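Local coordinates for peptidoglycan glycosyltransferase (Burkholderia ambifaria, PDB 5UY7), which is a penicillin-binding protein whose modelled part is dominated by a transpeptidase-type domain of the beta-lactamase clan, at residues 198-204 with 234-239. Numbering follows the deposited sequence. Where two conformers were deposited one is given.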
loop_
_atom_site.group_PDB
_atom_site.type_symbol
_atom_site.label_atom_id
_atom_site.label_comp_id
_atom_site.label_asym_id
_atom_site.label_seq_id
_atom_site.Cartn_x
_atom_site.Cartn_y
_atom_site.Cartn_z
ATOM N N SER A 198 -15.508 -12.231 -10.764
ATOM C CA SER A 198 -14.999 -11.021 -11.390
ATOM C C SER A 198 -13.615 -11.219 -11.977
ATOM O O SER A 198 -13.169 -10.365 -12.748
ATOM C CB SER A 198 -14.959 -9.875 -10.375
ATOM O OG SER A 198 -14.192 -10.249 -9.251
ATOM N N ILE A 199 -12.942 -12.320 -11.632
ATOM C CA ILE A 199 -11.606 -12.587 -12.150
ATOM C C ILE A 199 -11.625 -12.544 -13.668
ATOM O O ILE A 199 -12.445 -13.203 -14.317
ATOM C CB ILE A 199 -11.095 -13.949 -11.653
ATOM C CG1 ILE A 199 -11.118 -14.023 -10.128
ATOM C CG2 ILE A 199 -9.688 -14.218 -12.194
ATOM C CD1 ILE A 199 -10.159 -13.098 -9.476
ATOM N N ASP A 200 -10.725 -11.748 -14.235
ATOM C CA ASP A 200 -10.558 -11.625 -15.677
ATOM C C ASP A 200 -9.431 -12.563 -16.090
ATOM O O ASP A 200 -8.302 -12.407 -15.618
ATOM C CB ASP A 200 -10.241 -10.172 -16.027
ATOM C CG ASP A 200 -10.030 -9.944 -17.512
ATOM O OD1 ASP A 200 -9.234 -10.667 -18.135
ATOM O OD2 ASP A 200 -10.649 -9.003 -18.055
ATOM N N SER A 201 -9.726 -13.526 -16.977
ATOM C CA SER A 201 -8.739 -14.552 -17.318
ATOM C C SER A 201 -7.453 -13.937 -17.853
ATOM O O SER A 201 -6.353 -14.455 -17.605
ATOM C CB SER A 201 -9.309 -15.524 -18.351
ATOM O OG SER A 201 -10.396 -16.272 -17.833
ATOM N N LYS A 202 -7.575 -12.854 -18.621
ATOM C CA LYS A 202 -6.404 -12.202 -19.198
ATOM C C LYS A 202 -5.562 -11.509 -18.130
ATOM O O LYS A 202 -4.328 -11.608 -18.142
ATOM C CB LYS A 202 -6.866 -11.202 -20.259
ATOM C CG LYS A 202 -5.778 -10.478 -21.004
ATOM C CD LYS A 202 -6.327 -9.931 -22.331
ATOM C CE LYS A 202 -7.792 -9.512 -22.218
ATOM N NZ LYS A 202 -8.301 -8.771 -23.411
ATOM N N ILE A 203 -6.204 -10.798 -17.199
ATOM C CA ILE A 203 -5.436 -10.128 -16.155
ATOM C C ILE A 203 -4.892 -11.144 -15.160
ATOM O O ILE A 203 -3.779 -10.980 -14.645
ATOM C CB ILE A 203 -6.288 -9.047 -15.464
ATOM C CG1 ILE A 203 -6.700 -7.983 -16.487
ATOM C CG2 ILE A 203 -5.511 -8.395 -14.323
ATOM C CD1 ILE A 203 -7.607 -6.885 -15.935
ATOM N N GLN A 204 -5.649 -12.210 -14.886
ATOM C CA GLN A 204 -5.133 -13.294 -14.054
ATOM C C GLN A 204 -3.865 -13.885 -14.664
ATOM O O GLN A 204 -2.885 -14.139 -13.953
ATOM C CB GLN A 204 -6.209 -14.375 -13.881
ATOM C CG GLN A 204 -5.801 -15.563 -13.019
ATOM C CD GLN A 204 -5.964 -15.285 -11.539
ATOM O OE1 GLN A 204 -6.230 -14.154 -11.149
ATOM N NE2 GLN A 204 -5.823 -16.319 -10.710
ATOM N N GLU A 234 -14.128 -4.901 -7.738
ATOM C CA GLU A 234 -14.007 -6.264 -8.230
ATOM C C GLU A 234 -12.545 -6.694 -8.270
ATOM O O GLU A 234 -11.674 -5.946 -8.724
ATOM C CB GLU A 234 -14.620 -6.381 -9.628
ATOM C CG GLU A 234 -16.139 -6.352 -9.649
ATOM C CD GLU A 234 -16.713 -6.275 -11.057
ATOM O OE1 GLU A 234 -15.967 -6.510 -12.029
ATOM O OE2 GLU A 234 -17.911 -5.976 -11.192
ATOM N N VAL A 235 -12.280 -7.910 -7.803
ATOM C CA VAL A 235 -10.953 -8.504 -7.931
ATOM C C VAL A 235 -10.794 -9.007 -9.358
ATOM O O VAL A 235 -11.537 -9.888 -9.799
ATOM C CB VAL A 235 -10.754 -9.638 -6.919
ATOM C CG1 VAL A 235 -9.406 -10.332 -7.156
ATOM C CG2 VAL A 235 -10.810 -9.090 -5.512
ATOM N N LEU A 236 -9.843 -8.430 -10.092
ATOM C CA LEU A 236 -9.595 -8.834 -11.469
ATOM C C LEU A 236 -8.565 -9.947 -11.567
ATOM O O LEU A 236 -8.573 -10.707 -12.547
ATOM C CB LEU A 236 -9.119 -7.631 -12.293
ATOM C CG LEU A 236 -10.078 -6.439 -12.320
ATOM C CD1 LEU A 236 -9.465 -5.302 -13.138
ATOM C CD2 LEU A 236 -11.421 -6.846 -12.910
ATOM N N ALA A 237 -7.677 -10.049 -10.579
ATOM C CA ALA A 237 -6.684 -11.111 -10.539
ATOM C C ALA A 237 -6.346 -11.394 -9.091
ATOM O O ALA A 237 -6.290 -10.476 -8.271
ATOM C CB ALA A 237 -5.416 -10.740 -11.318
ATOM N N LEU A 238 -6.113 -12.667 -8.786
ATOM C CA LEU A 238 -5.763 -13.076 -7.429
ATOM C C LEU A 238 -4.911 -14.326 -7.584
ATOM O O LEU A 238 -5.440 -15.375 -7.959
ATOM C CB LEU A 238 -7.030 -13.344 -6.615
ATOM C CG LEU A 238 -6.976 -13.673 -5.123
ATOM C CD1 LEU A 238 -6.771 -12.418 -4.321
ATOM C CD2 LEU A 238 -8.273 -14.352 -4.702
ATOM N N VAL A 239 -3.598 -14.211 -7.364
ATOM C CA VAL A 239 -2.660 -15.282 -7.686
ATOM C C VAL A 239 -1.754 -15.559 -6.497
ATOM O O VAL A 239 -1.153 -14.635 -5.941
ATOM C CB VAL A 239 -1.802 -14.940 -8.922
ATOM C CG1 VAL A 239 -0.830 -16.093 -9.229
ATOM C CG2 VAL A 239 -2.685 -14.683 -10.117
#
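The carboxamide of Q204 pairs with both the N-H and the C=O of a single strand residue, L238, along the strand's outer edge: L238 N donates to Q204 OE1 at 2.8 Å (N-H...O angle 161°), and Q204 NE2 donates to L238 O at 2.9 Å (153°). A side chain thus takes the place that a neighbouring strand would fill along this edge of the sheet. Chi1 in t and chi2 in p let the amide end reach the strand although the CA-CB bond of Q204 leaves sideways. Two further bonds fix the approach to the helix: S198 OG donates to V235 O (2.7 Å), and D200 N to L236 O (2.9 Å, 160°). D200 is also the N-cap of the helix, its OD1 accepting from I203 N at 3.2 Å and, weakly, from K202 N at 2.8 Å, so this one residue joins the helix start to the strand. L236, with phi/psi of -90/-26, departs from extended geometry; together with A237 it faces V227, forming a classic beta bulge. Apolar contacts fill in around these bonds: I199 CD1 lies 3.7 Å from V235 CG1, I203 CD1 3.7 Å from L236 CD1, and I203 CG2 3.8 Å from A237 CB. A five-stranded antiparallel sheet with helices packed on it is the core of the penicillin-binding/beta-lactamase fold, and this contact joins the first modelled helix to its edge strand, 235-241, beside 222-229. S198, D200 and Q204 bond to that edge, while helix 201-217 packs on the sheet face: I203 on V227, and A207, Y208 and L211 on V239.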